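Metal-dependent hydrolase (Lactobacillus plantarum, PDB 2F6K) probably catalyses a metal-dependent decarboxylation like that of aminocarboxymuconate-semialdehyde decarboxylase, using a manganese ion bound in an amidohydrolase-type TIM barrel. Local coordinates at residues L130-P135 against V151-N156; M178-T183 against V201-A206; V16-R21 against V61-K66; P12-E17 against I70-A75; K81-A84 against Q90-Y93. All coordinates share one frame; numbering follows the deposited sequence.

Contact 1 of 5, residues L130-P135 against V151-N156. With MN (manganese (II) ion), chain C.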
# COMPACT_ATOMS: atom_id res chain seq x y z
N LEU A 130 -12.26 5.60 -0.18
CA LEU A 130 -13.65 5.19 -0.24
C LEU A 130 -14.07 5.31 -1.70
O LEU A 130 -14.28 6.41 -2.20
CB LEU A 130 -14.53 6.08 0.65
CG LEU A 130 -15.95 5.54 0.90
CD1 LEU A 130 -16.65 6.37 1.95
CD2 LEU A 130 -16.75 5.55 -0.40
N TYR A 131 -14.18 4.17 -2.38
CA TYR A 131 -14.56 4.17 -3.79
C TYR A 131 -16.06 4.27 -3.98
O TYR A 131 -16.84 3.69 -3.21
CB TYR A 131 -14.03 2.90 -4.49
CG TYR A 131 -12.56 2.99 -4.83
CD1 TYR A 131 -11.58 2.86 -3.84
CD2 TYR A 131 -12.15 3.32 -6.12
CE1 TYR A 131 -10.23 3.08 -4.13
CE2 TYR A 131 -10.80 3.55 -6.42
CZ TYR A 131 -9.85 3.43 -5.42
OH TYR A 131 -8.53 3.74 -5.69
N PHE A 132 -16.48 5.02 -5.00
CA PHE A 132 -17.90 5.18 -5.23
C PHE A 132 -18.48 3.80 -5.45
O PHE A 132 -17.82 2.92 -5.99
CB PHE A 132 -18.15 6.08 -6.44
CG PHE A 132 -19.51 6.70 -6.44
CD1 PHE A 132 -19.87 7.60 -5.43
CD2 PHE A 132 -20.43 6.40 -7.43
CE1 PHE A 132 -21.14 8.19 -5.41
CE2 PHE A 132 -21.71 6.98 -7.42
CZ PHE A 132 -22.06 7.87 -6.41
N GLY A 133 -19.72 3.61 -5.02
CA GLY A 133 -20.35 2.31 -5.16
C GLY A 133 -20.33 1.61 -3.82
O GLY A 133 -21.11 0.69 -3.59
N SER A 134 -19.45 2.06 -2.93
CA SER A 134 -19.35 1.48 -1.59
C SER A 134 -20.65 1.63 -0.80
O SER A 134 -21.26 2.71 -0.79
CB SER A 134 -18.19 2.12 -0.82
OG SER A 134 -18.08 1.57 0.48
N PRO A 135 -21.09 0.56 -0.14
CA PRO A 135 -22.33 0.62 0.64
C PRO A 135 -22.30 1.63 1.80
O PRO A 135 -23.30 1.86 2.48
CB PRO A 135 -22.53 -0.82 1.11
CG PRO A 135 -21.15 -1.41 1.06
CD PRO A 135 -20.58 -0.82 -0.20
N VAL A 151 -25.26 11.77 -12.10
CA VAL A 151 -24.10 11.59 -11.24
C VAL A 151 -22.88 11.42 -12.13
O VAL A 151 -22.74 10.42 -12.84
CB VAL A 151 -24.26 10.36 -10.33
CG1 VAL A 151 -22.96 10.08 -9.62
CG2 VAL A 151 -25.37 10.60 -9.32
N ALA A 152 -21.99 12.41 -12.12
CA ALA A 152 -20.79 12.35 -12.94
C ALA A 152 -19.58 11.95 -12.12
O ALA A 152 -19.18 12.66 -11.18
CB ALA A 152 -20.54 13.70 -13.61
N LEU A 153 -18.99 10.81 -12.46
CA LEU A 153 -17.80 10.32 -11.79
C LEU A 153 -16.60 11.10 -12.29
O LEU A 153 -16.54 11.47 -13.47
CB LEU A 153 -17.54 8.84 -12.10
CG LEU A 153 -18.56 7.74 -11.80
CD1 LEU A 153 -17.91 6.38 -12.04
CD2 LEU A 153 -19.04 7.85 -10.36
N HIS A 154 -15.65 11.38 -11.41
CA HIS A 154 -14.43 12.03 -11.85
C HIS A 154 -13.28 11.28 -11.21
O HIS A 154 -13.22 11.10 -9.99
CB HIS A 154 -14.37 13.52 -11.48
CG HIS A 154 -13.35 14.27 -12.27
ND1 HIS A 154 -12.00 14.07 -12.11
CD2 HIS A 154 -13.49 15.16 -13.29
CE1 HIS A 154 -11.34 14.81 -13.00
NE2 HIS A 154 -12.22 15.47 -13.72
N PRO A 155 -12.34 10.82 -12.04
CA PRO A 155 -11.20 10.07 -11.52
C PRO A 155 -10.30 10.83 -10.57
O PRO A 155 -10.09 12.04 -10.71
CB PRO A 155 -10.47 9.63 -12.79
CG PRO A 155 -10.70 10.79 -13.71
CD PRO A 155 -12.17 11.12 -13.48
N ASN A 156 -9.80 10.10 -9.58
CA ASN A 156 -8.86 10.62 -8.60
C ASN A 156 -7.71 9.63 -8.60
O ASN A 156 -7.83 8.51 -9.12
CB ASN A 156 -9.48 10.66 -7.21
CG ASN A 156 -10.21 11.95 -6.94
OD1 ASN A 156 -9.94 12.62 -5.94
ND2 ASN A 156 -11.15 12.31 -7.82
MN MN C . -11.55 16.46 -15.45
O HOH W 1 -10.18 15.02 -16.09
O HOH W 2 -9.78 17.39 -14.31

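Contact 2 of 5, residues M178-T183 against V201-A206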
# COMPACT_ATOMS: atom_id res chain seq x y z
N MSE A 178 -7.11 3.88 -14.46
CA MSE A 178 -7.19 2.69 -13.64
C MSE A 178 -8.27 2.88 -12.58
O MSE A 178 -9.04 1.96 -12.29
CB MSE A 178 -5.83 2.41 -12.98
CG MSE A 178 -4.72 2.12 -13.99
SE MSE A 178 -3.06 1.45 -13.19
CE MSE A 178 -2.56 3.02 -12.16
N ASP A 179 -8.36 4.09 -12.03
CA ASP A 179 -9.35 4.33 -10.99
C ASP A 179 -10.79 4.31 -11.49
O ASP A 179 -11.67 3.75 -10.83
CB ASP A 179 -9.08 5.64 -10.27
CG ASP A 179 -9.32 5.53 -8.78
OD1 ASP A 179 -8.62 4.72 -8.12
OD2 ASP A 179 -10.20 6.23 -8.26
N THR A 180 -11.03 4.93 -12.64
CA THR A 180 -12.37 4.94 -13.20
C THR A 180 -12.79 3.51 -13.48
O THR A 180 -13.92 3.11 -13.21
CB THR A 180 -12.44 5.76 -14.50
OG1 THR A 180 -12.28 7.15 -14.20
CG2 THR A 180 -13.78 5.55 -15.21
N THR A 181 -11.85 2.74 -14.01
CA THR A 181 -12.11 1.35 -14.35
C THR A 181 -12.42 0.52 -13.11
O THR A 181 -13.37 -0.27 -13.11
CB THR A 181 -10.92 0.73 -15.09
OG1 THR A 181 -10.52 1.57 -16.17
CG2 THR A 181 -11.32 -0.64 -15.65
N MSE A 182 -11.62 0.69 -12.07
CA MSE A 182 -11.85 -0.07 -10.85
C MSE A 182 -13.19 0.32 -10.24
O MSE A 182 -13.93 -0.54 -9.76
CB MSE A 182 -10.71 0.17 -9.84
CG MSE A 182 -9.34 -0.32 -10.32
SE MSE A 182 -8.00 -0.32 -8.89
CE MSE A 182 -7.51 1.55 -8.89
N THR A 183 -13.51 1.61 -10.29
CA THR A 183 -14.76 2.09 -9.73
C THR A 183 -16.00 1.55 -10.44
O THR A 183 -16.98 1.19 -9.79
CB THR A 183 -14.81 3.63 -9.72
OG1 THR A 183 -13.72 4.13 -8.94
CG2 THR A 183 -16.12 4.12 -9.09
N VAL A 201 -25.70 7.91 -14.65
CA VAL A 201 -24.27 7.95 -14.40
C VAL A 201 -23.43 8.28 -15.63
O VAL A 201 -23.46 7.57 -16.63
CB VAL A 201 -23.81 6.60 -13.83
CG1 VAL A 201 -22.31 6.59 -13.61
CG2 VAL A 201 -24.55 6.33 -12.53
N ILE A 202 -22.67 9.36 -15.53
CA ILE A 202 -21.77 9.76 -16.61
C ILE A 202 -20.36 9.26 -16.25
O ILE A 202 -19.80 9.68 -15.23
CB ILE A 202 -21.70 11.29 -16.76
CG1 ILE A 202 -23.09 11.86 -17.09
CG2 ILE A 202 -20.69 11.67 -17.84
CD1 ILE A 202 -23.13 13.40 -17.14
N ILE A 203 -19.81 8.37 -17.06
CA ILE A 203 -18.45 7.87 -16.83
C ILE A 203 -17.53 8.67 -17.77
O ILE A 203 -17.68 8.62 -18.99
CB ILE A 203 -18.38 6.35 -17.10
CG1 ILE A 203 -19.27 5.62 -16.08
CG2 ILE A 203 -16.95 5.87 -16.98
CD1 ILE A 203 -19.36 4.14 -16.30
N PRO A 204 -16.57 9.41 -17.20
CA PRO A 204 -15.63 10.25 -17.95
C PRO A 204 -14.59 9.56 -18.83
O PRO A 204 -14.34 8.36 -18.71
CB PRO A 204 -14.97 11.06 -16.85
CG PRO A 204 -14.85 10.05 -15.75
CD PRO A 204 -16.21 9.38 -15.77
N HIS A 205 -14.01 10.36 -19.72
CA HIS A 205 -12.95 9.93 -20.63
C HIS A 205 -13.27 8.69 -21.46
O HIS A 205 -12.47 7.75 -21.54
CB HIS A 205 -11.66 9.71 -19.84
CG HIS A 205 -11.28 10.88 -18.99
ND1 HIS A 205 -11.13 10.79 -17.62
CD2 HIS A 205 -11.02 12.17 -19.31
CE1 HIS A 205 -10.81 11.98 -17.13
NE2 HIS A 205 -10.73 12.83 -18.14
N ALA A 206 -14.44 8.68 -22.08
CA ALA A 206 -14.85 7.57 -22.93
C ALA A 206 -14.79 6.19 -22.26
O ALA A 206 -14.51 5.18 -22.92
CB ALA A 206 -14.03 7.57 -24.20
O HOH W 3 -11.95 8.40 -16.67

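Contact 3 of 5, residues V16-R21 against V61-K66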
# COMPACT_ATOMS: atom_id res chain seq x y z
N VAL A 16 -8.33 26.28 -3.93
CA VAL A 16 -6.95 26.51 -4.33
C VAL A 16 -6.06 26.63 -3.09
O VAL A 16 -4.96 26.07 -3.04
CB VAL A 16 -6.82 27.80 -5.18
CG1 VAL A 16 -5.36 28.16 -5.38
CG2 VAL A 16 -7.50 27.61 -6.52
N GLU A 17 -6.53 27.36 -2.08
CA GLU A 17 -5.76 27.53 -0.86
C GLU A 17 -5.63 26.21 -0.12
O GLU A 17 -4.62 25.94 0.53
CB GLU A 17 -6.40 28.58 0.05
CG GLU A 17 -6.74 29.87 -0.67
CD GLU A 17 -7.04 31.03 0.26
OE1 GLU A 17 -7.65 30.81 1.33
OE2 GLU A 17 -6.67 32.17 -0.09
N ALA A 18 -6.66 25.37 -0.23
CA ALA A 18 -6.63 24.08 0.43
C ALA A 18 -5.60 23.18 -0.26
O ALA A 18 -4.93 22.37 0.39
CB ALA A 18 -8.03 23.43 0.38
N LEU A 19 -5.47 23.31 -1.58
CA LEU A 19 -4.51 22.50 -2.30
C LEU A 19 -3.09 22.87 -1.91
O LEU A 19 -2.26 21.99 -1.66
CB LEU A 19 -4.69 22.64 -3.82
CG LEU A 19 -5.94 22.00 -4.45
CD1 LEU A 19 -5.98 22.30 -5.94
CD2 LEU A 19 -5.92 20.50 -4.20
N LYS A 20 -2.80 24.17 -1.84
CA LYS A 20 -1.46 24.59 -1.46
C LYS A 20 -1.13 24.16 -0.03
O LYS A 20 -0.02 23.72 0.27
CB LYS A 20 -1.31 26.11 -1.57
CG LYS A 20 -1.39 26.64 -2.98
CD LYS A 20 -1.18 28.16 -3.03
CE LYS A 20 -1.43 28.72 -4.44
NZ LYS A 20 -0.60 28.03 -5.48
N ARG A 21 -2.11 24.29 0.85
CA ARG A 21 -1.93 23.94 2.25
C ARG A 21 -1.78 22.45 2.55
O ARG A 21 -0.99 22.08 3.42
CB ARG A 21 -3.10 24.54 3.05
CG ARG A 21 -3.04 24.31 4.55
CD ARG A 21 -4.00 25.22 5.34
NE ARG A 21 -5.40 24.80 5.29
CZ ARG A 21 -6.29 25.16 4.36
NH1 ARG A 21 -5.93 25.97 3.37
NH2 ARG A 21 -7.54 24.73 4.43
N VAL A 61 -12.07 17.08 -2.07
CA VAL A 61 -11.74 17.86 -0.88
C VAL A 61 -11.83 17.13 0.45
O VAL A 61 -12.40 17.64 1.41
CB VAL A 61 -12.60 19.13 -0.80
CG1 VAL A 61 -12.14 20.12 -1.83
CG2 VAL A 61 -14.06 18.78 -1.01
N ASN A 62 -11.26 15.93 0.51
CA ASN A 62 -11.23 15.16 1.75
C ASN A 62 -9.78 15.11 2.21
O ASN A 62 -9.00 14.29 1.73
CB ASN A 62 -11.74 13.74 1.50
CG ASN A 62 -11.53 12.81 2.69
OD1 ASN A 62 -11.79 11.61 2.59
ND2 ASN A 62 -11.06 13.36 3.81
N PHE A 63 -9.41 16.00 3.13
CA PHE A 63 -8.04 16.04 3.62
C PHE A 63 -7.88 15.51 5.04
O PHE A 63 -6.82 15.67 5.64
CB PHE A 63 -7.50 17.47 3.55
CG PHE A 63 -7.54 18.05 2.17
CD1 PHE A 63 -6.78 17.51 1.14
CD2 PHE A 63 -8.38 19.13 1.89
CE1 PHE A 63 -6.85 18.02 -0.15
CE2 PHE A 63 -8.47 19.65 0.60
CZ PHE A 63 -7.70 19.09 -0.42
N GLY A 64 -8.93 14.88 5.57
CA GLY A 64 -8.84 14.34 6.92
C GLY A 64 -9.54 15.18 7.97
O GLY A 64 -9.63 14.78 9.13
N ASP A 65 -10.02 16.35 7.57
CA ASP A 65 -10.72 17.25 8.49
C ASP A 65 -12.18 17.36 8.01
O ASP A 65 -12.47 17.97 6.98
CB ASP A 65 -10.05 18.63 8.48
CG ASP A 65 -10.64 19.59 9.49
OD1 ASP A 65 -11.88 19.63 9.65
OD2 ASP A 65 -9.86 20.33 10.12
N LYS A 66 -13.10 16.77 8.77
CA LYS A 66 -14.52 16.79 8.42
C LYS A 66 -15.11 18.18 8.25
O LYS A 66 -15.72 18.48 7.22
CB LYS A 66 -15.33 16.04 9.47
CG LYS A 66 -16.80 15.93 9.10
CD LYS A 66 -17.57 15.14 10.14
CE LYS A 66 -19.06 15.16 9.82
NZ LYS A 66 -19.86 14.70 10.98

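Contact 4 of 5, residues P12-E17 against I70-A75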
# COMPACT_ATOMS: atom_id res chain seq x y z
N PRO A 12 -12.59 27.19 -6.92
CA PRO A 12 -12.91 28.19 -5.90
C PRO A 12 -11.60 28.61 -5.21
O PRO A 12 -10.67 27.81 -5.08
CB PRO A 12 -13.83 27.43 -4.95
CG PRO A 12 -14.55 26.49 -5.86
CD PRO A 12 -13.41 25.98 -6.74
N THR A 13 -11.52 29.85 -4.75
CA THR A 13 -10.30 30.30 -4.11
C THR A 13 -9.98 29.47 -2.87
O THR A 13 -8.82 29.15 -2.62
CB THR A 13 -10.37 31.79 -3.74
OG1 THR A 13 -11.61 32.06 -3.07
CG2 THR A 13 -10.29 32.65 -4.99
N SER A 14 -11.00 29.10 -2.10
CA SER A 14 -10.80 28.30 -0.90
C SER A 14 -10.25 26.92 -1.26
O SER A 14 -9.49 26.33 -0.50
CB SER A 14 -12.11 28.13 -0.13
OG SER A 14 -13.11 27.51 -0.92
N TYR A 15 -10.66 26.41 -2.42
CA TYR A 15 -10.19 25.11 -2.88
C TYR A 15 -8.70 25.20 -3.25
O TYR A 15 -7.92 24.31 -2.92
CB TYR A 15 -11.00 24.67 -4.10
CG TYR A 15 -10.54 23.38 -4.74
CD1 TYR A 15 -10.68 22.16 -4.08
CD2 TYR A 15 -9.96 23.39 -6.00
CE1 TYR A 15 -10.26 20.97 -4.68
CE2 TYR A 15 -9.55 22.21 -6.61
CZ TYR A 15 -9.70 21.00 -5.94
OH TYR A 15 -9.32 19.82 -6.56
N VAL A 16 -8.33 26.28 -3.93
CA VAL A 16 -6.95 26.51 -4.33
C VAL A 16 -6.06 26.63 -3.09
O VAL A 16 -4.96 26.07 -3.04
CB VAL A 16 -6.82 27.80 -5.18
CG1 VAL A 16 -5.36 28.16 -5.38
CG2 VAL A 16 -7.50 27.61 -6.52
N GLU A 17 -6.53 27.36 -2.08
CA GLU A 17 -5.76 27.53 -0.86
C GLU A 17 -5.63 26.21 -0.12
O GLU A 17 -4.62 25.94 0.53
CB GLU A 17 -6.40 28.58 0.05
CG GLU A 17 -6.74 29.87 -0.67
CD GLU A 17 -7.04 31.03 0.26
OE1 GLU A 17 -7.65 30.81 1.33
OE2 GLU A 17 -6.67 32.17 -0.09
N ILE A 70 -16.63 19.75 4.71
CA ILE A 70 -17.98 20.26 4.58
C ILE A 70 -18.00 21.74 4.19
O ILE A 70 -18.89 22.21 3.49
CB ILE A 70 -18.75 20.06 5.90
CG1 ILE A 70 -19.06 18.58 6.08
CG2 ILE A 70 -20.03 20.88 5.90
CD1 ILE A 70 -19.86 18.24 7.31
N ARG A 71 -17.00 22.47 4.67
CA ARG A 71 -16.88 23.89 4.40
C ARG A 71 -16.44 24.10 2.95
O ARG A 71 -16.97 24.95 2.24
CB ARG A 71 -15.87 24.48 5.38
CG ARG A 71 -15.80 25.99 5.45
CD ARG A 71 -14.84 26.43 6.54
NE ARG A 71 -13.47 25.97 6.32
CZ ARG A 71 -12.74 26.24 5.23
NH1 ARG A 71 -13.25 26.98 4.25
NH2 ARG A 71 -11.50 25.77 5.14
N LEU A 72 -15.49 23.29 2.49
CA LEU A 72 -14.98 23.41 1.13
C LEU A 72 -16.04 23.05 0.11
O LEU A 72 -16.18 23.72 -0.91
CB LEU A 72 -13.74 22.53 0.95
CG LEU A 72 -12.50 23.05 1.68
CD1 LEU A 72 -11.34 22.07 1.51
CD2 LEU A 72 -12.12 24.42 1.12
N VAL A 73 -16.80 21.99 0.40
CA VAL A 73 -17.88 21.56 -0.48
C VAL A 73 -18.93 22.67 -0.59
O VAL A 73 -19.38 23.00 -1.68
CB VAL A 73 -18.55 20.27 0.03
CG1 VAL A 73 -19.84 20.02 -0.73
CG2 VAL A 73 -17.61 19.10 -0.13
N GLU A 74 -19.31 23.25 0.55
CA GLU A 74 -20.30 24.32 0.56
C GLU A 74 -19.81 25.55 -0.21
O GLU A 74 -20.59 26.21 -0.90
CB GLU A 74 -20.67 24.70 2.00
CG GLU A 74 -21.30 23.56 2.79
CD GLU A 74 -21.80 23.96 4.18
OE1 GLU A 74 -21.11 24.75 4.86
OE2 GLU A 74 -22.88 23.47 4.59
N ALA A 75 -18.52 25.86 -0.09
CA ALA A 75 -17.97 27.01 -0.80
C ALA A 75 -17.95 26.76 -2.30
O ALA A 75 -18.14 27.68 -3.10
CB ALA A 75 -16.56 27.31 -0.30
O HOH W 4 -13.85 24.91 -2.18

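Contact 5 of 5, residues K81-A84 against Q90-Y93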
# COMPACT_ATOMS: atom_id res chain seq x y z
N LYS A 81 -23.40 27.70 -7.89
CA LYS A 81 -24.74 28.27 -7.91
C LYS A 81 -24.68 29.74 -8.34
O LYS A 81 -25.45 30.18 -9.20
CB LYS A 81 -25.37 28.15 -6.53
CG LYS A 81 -26.70 28.87 -6.38
CD LYS A 81 -27.23 28.73 -4.96
CE LYS A 81 -28.59 29.41 -4.78
NZ LYS A 81 -29.12 29.25 -3.39
N SER A 82 -23.75 30.48 -7.74
CA SER A 82 -23.58 31.90 -8.04
C SER A 82 -23.24 32.15 -9.51
O SER A 82 -23.61 33.18 -10.07
CB SER A 82 -22.50 32.50 -7.14
OG SER A 82 -22.25 33.85 -7.49
N LEU A 83 -22.52 31.21 -10.13
CA LEU A 83 -22.15 31.33 -11.53
C LEU A 83 -23.37 31.05 -12.42
O LEU A 83 -23.57 31.69 -13.45
CB LEU A 83 -21.02 30.36 -11.87
CG LEU A 83 -19.60 30.74 -11.40
CD1 LEU A 83 -18.68 29.54 -11.52
CD2 LEU A 83 -19.07 31.91 -12.23
N ALA A 84 -24.19 30.09 -12.01
CA ALA A 84 -25.38 29.76 -12.78
C ALA A 84 -26.36 30.93 -12.74
O ALA A 84 -27.09 31.19 -13.71
CB ALA A 84 -26.02 28.49 -12.23
N GLN A 90 -24.99 30.55 -20.06
CA GLN A 90 -23.68 29.98 -20.39
C GLN A 90 -23.21 28.93 -19.39
O GLN A 90 -22.60 27.94 -19.79
CB GLN A 90 -22.60 31.06 -20.47
CG GLN A 90 -22.61 31.92 -21.70
CD GLN A 90 -23.70 32.95 -21.66
OE1 GLN A 90 -23.75 33.78 -20.76
NE2 GLN A 90 -24.59 32.90 -22.64
N LEU A 91 -23.49 29.14 -18.11
CA LEU A 91 -23.01 28.23 -17.09
C LEU A 91 -24.01 27.56 -16.15
O LEU A 91 -24.92 28.19 -15.62
CB LEU A 91 -21.98 28.95 -16.23
CG LEU A 91 -20.87 29.69 -16.96
CD1 LEU A 91 -20.01 30.42 -15.94
CD2 LEU A 91 -20.05 28.70 -17.76
N GLY A 92 -23.78 26.27 -15.94
CA GLY A 92 -24.58 25.47 -15.03
C GLY A 92 -23.56 24.76 -14.15
O GLY A 92 -22.35 24.96 -14.31
N TYR A 93 -24.01 23.92 -13.22
CA TYR A 93 -23.05 23.23 -12.39
C TYR A 93 -23.57 21.96 -11.74
O TYR A 93 -24.78 21.79 -11.56
CB TYR A 93 -22.53 24.15 -11.28
CG TYR A 93 -23.45 24.27 -10.08
CD1 TYR A 93 -24.67 24.95 -10.17
CD2 TYR A 93 -23.09 23.72 -8.85
CE1 TYR A 93 -25.51 25.08 -9.05
CE2 TYR A 93 -23.91 23.85 -7.73
CZ TYR A 93 -25.12 24.53 -7.84
OH TYR A 93 -25.92 24.68 -6.72

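Contact 1 of 5, residues L130-P135 against V151-N156
F132 packs against V151 and L153 of strand 150-154, the fifth of the eight parallel strands of the TIM barrel. Its CB points toward the strand, and CG, anti to the backbone N (chi1 -158°), sets the ring beside the methyls of L153 and V151. CG lies 4.1 Å from CD2 of L153. Further along the ring the fit tightens, CD2 of F132 coming within 3.6 Å of the same L153 methyl. CE2 is shared, at 4.1 Å from L153 CD2 and 4.0 Å from V151 CG1. At the tip, CZ of F132 also meets V151 CG1. Both methyls approach the ring obliquely, and V123 of strand 120-124 and M187 of helix 171-189 pack on it from elsewhere in the fold. F132 is the second residue of a type II turn from Y131 to S134, whose third residue, G133, has a positive phi. Past the apolar patch, strand 150-154 ends in the metal site, where H154 joins H7, H9 and D266. The H154 ring is fixed at both nitrogens: ND1 donates to the carbonyl O of P155 nearly in the ring plane, and NE2 binds manganese at 2.1 Å.

Contact 2 of 5, residues M178-T183 against V201-A206
The rotation of T180 about CA-CB (chi1 -70°) sets its methyl CG2 anti to the backbone N and its hydroxyl OG1 anti to the carbonyl carbon, while I203, at chi1 -64°, likewise carries its short branch CG2 anti to its own N. The two branches meet obliquely, T180 CG2 standing 3.6 Å from I203 CG2. The T180 and P204 side chains slide past each other in opposite senses, OG1 of T180 lying 4.2 Å from P204 CG, and no direct hydrogen bond links the segments. A water bridges them instead. It lies 2.8 Å from T180 OG1 and 2.7 Å from H205 ND1, at the edge of the imidazole and in its plane, and it also donates a weak bond to P204 O. The water thus joins the helix to P204 and H205, and probably helps to fix the rotation of the H205 ring. That ring has a further, weak bond from NE2 to D266, a manganese ligand, and also meets the ring of H7, another ligand, which makes H205 a second-shell residue of the metal site. Within the helix, D179 O accepts both T183 N and T183 OG1, the latter at 2.8 Å, from opposite faces of its plane. Around the contact, I203 also packs on L210, and P204 on L153 of the neighbouring strand. Helix 171-189 lies in the connection between the parallel strands 150-154 and 200-203, so this is the helix-on-strand packing within a beta-alpha-beta crossover of the TIM barrel, close to the strand ends that carry the metal centre.

Contact 3 of 5, residues V16-R21 against V61-K66
Apolar packing of F63 against A18 and L19 makes up the contact. The methyl CB of A18 approaches the ring obliquely, 3.8 Å from F63 CE2, and the CD2 branch of L19 comes more loosely to CZ of F63, at 4.4 Å. F63 has CG anti to its carbonyl carbon (chi1 -57°), which sends the ring from the loop toward helix 13-22. One face of the ring also lies against its own chain, with V61 C 4.1 Å above the plane and offset toward the rim. Aromatic contact is added by H22, whose ring stacks with that of F63.

Polar interactions surround this patch without crossing it. D65 is the N-cap of helix 66-86, its OD1 accepting from E68 N, and the carboxylate of E68 in turn forms a salt bridge with R21 at the other side of the contact. The carbonyl O of G64 is hydrogen-bonded by Y190 of a neighbouring subunit, which ties the loop to the assembly. Between the segments themselves there is no hydrogen bond, so helix 13-22 meets this loop through nondirectional dispersion contacts, while directional restraints nearby include the cap and the salt bridge to E68.

Contact 4 of 5, residues P12-E17 against I70-A75
Helix 13-17 runs roughly antiparallel to helix 70-75, their axes 9.5 Å apart at closest and 141° between directions, and S14 faces L72 and A75 across the gap. The serine lies between two residues of one helical face: A75 is one turn beyond L72, and both come close to its hydroxyl. At chi1 59° OG sits between the backbone N and the carbonyl carbon, a crowded position that aims it at the other helix. From there OG is 3.5 Å from the methyl CB of A75 and 3.8 Å from CD2 of L72. The same leucine methyl presses on the backbone, lying 3.6 Å from S14 O. No hydrogen bond spans the helices directly. A water does so, 3.0 Å from S14 OG and donating to L72 O at 2.9 Å, so a main-chain carbonyl of one helix is linked to a side-chain hydroxyl of the other. Small residues, serine and alanine, meet where the side chains are closest, and the larger L72 fills in beside them. Y15 lies on the inner side of this packing, its hydroxyl bonded to the carbonyl O of P59. The pairing is a helix-on-helix contact between an extra helix in the connection of the first two barrel strands and helix 66-86, which follows the second strand of the TIM barrel.

Contact 5 of 5, residues K81-A84 against Q90-Y93
Tight packing is concentrated where Y93 lies over the backbone of K81. The peptide N of K81 stands 3.5 Å above the plane of the tyrosine ring, over its centre, so this face of the ring rests on the main chain of the helix. CE1 of Y93 is also 3.5 Å from K81 CA, and the hydroxyl reaches past the ring to touch CB of K81. The chi1 of Y93, 81°, places CG between its backbone N and carbonyl carbon and lays the ring flat along the helix in this way. Close by, A84 CA makes a CA-H...O contact of 3.3 Å with L91 O, with an angle of 151° at the hydrogen. The backbones are nearest at this point, G92 CA lying 4.9 Å from A84 CA.

The remaining contacts are looser. CD2 of L83 and CD1 of L91 meet at 4.1 Å in the buried part of the interface, which L54 of strand 49-55 and M44 of helix 37-46 complete. A84 CB is 4.3 Å from Y93 CD1. On the solvent side S82 turns away, and the K81 chain, extended beyond CG, leads its ammonium group outward to a salt bridge with D116. The carbonyl O of D116 is also bonded to the hydroxyl of Y93, so one residue holds both polar ends. Helix 66-86 turns back here into strand 91-95, closing the beta-alpha-beta unit that starts with strand 49-55, a building block of the TIM barrel.

Contacts 1 and 2 form one inner group, their centres about 9 Å apart. They are joined by a probable hydrogen bond from Y131 OH to D179 OD1 (2.6 Å) and by neighbouring strands 150-154 and 200-203. Contact 1 carries the manganese ligand H154, and in contact 2 the side chain of P204 is about 7 Å from the metal. Contacts 3 and 4 form a second group, with centres about 8 Å apart. They share V16 and E17, and V61 packs on Y15 between them. Here the manganese is farther away, about 10 Å from the side chain of Y15 and about 12 Å from that of L19. Contact 5 follows along helix 66-86, its centre about 16 Å from that of contact 4.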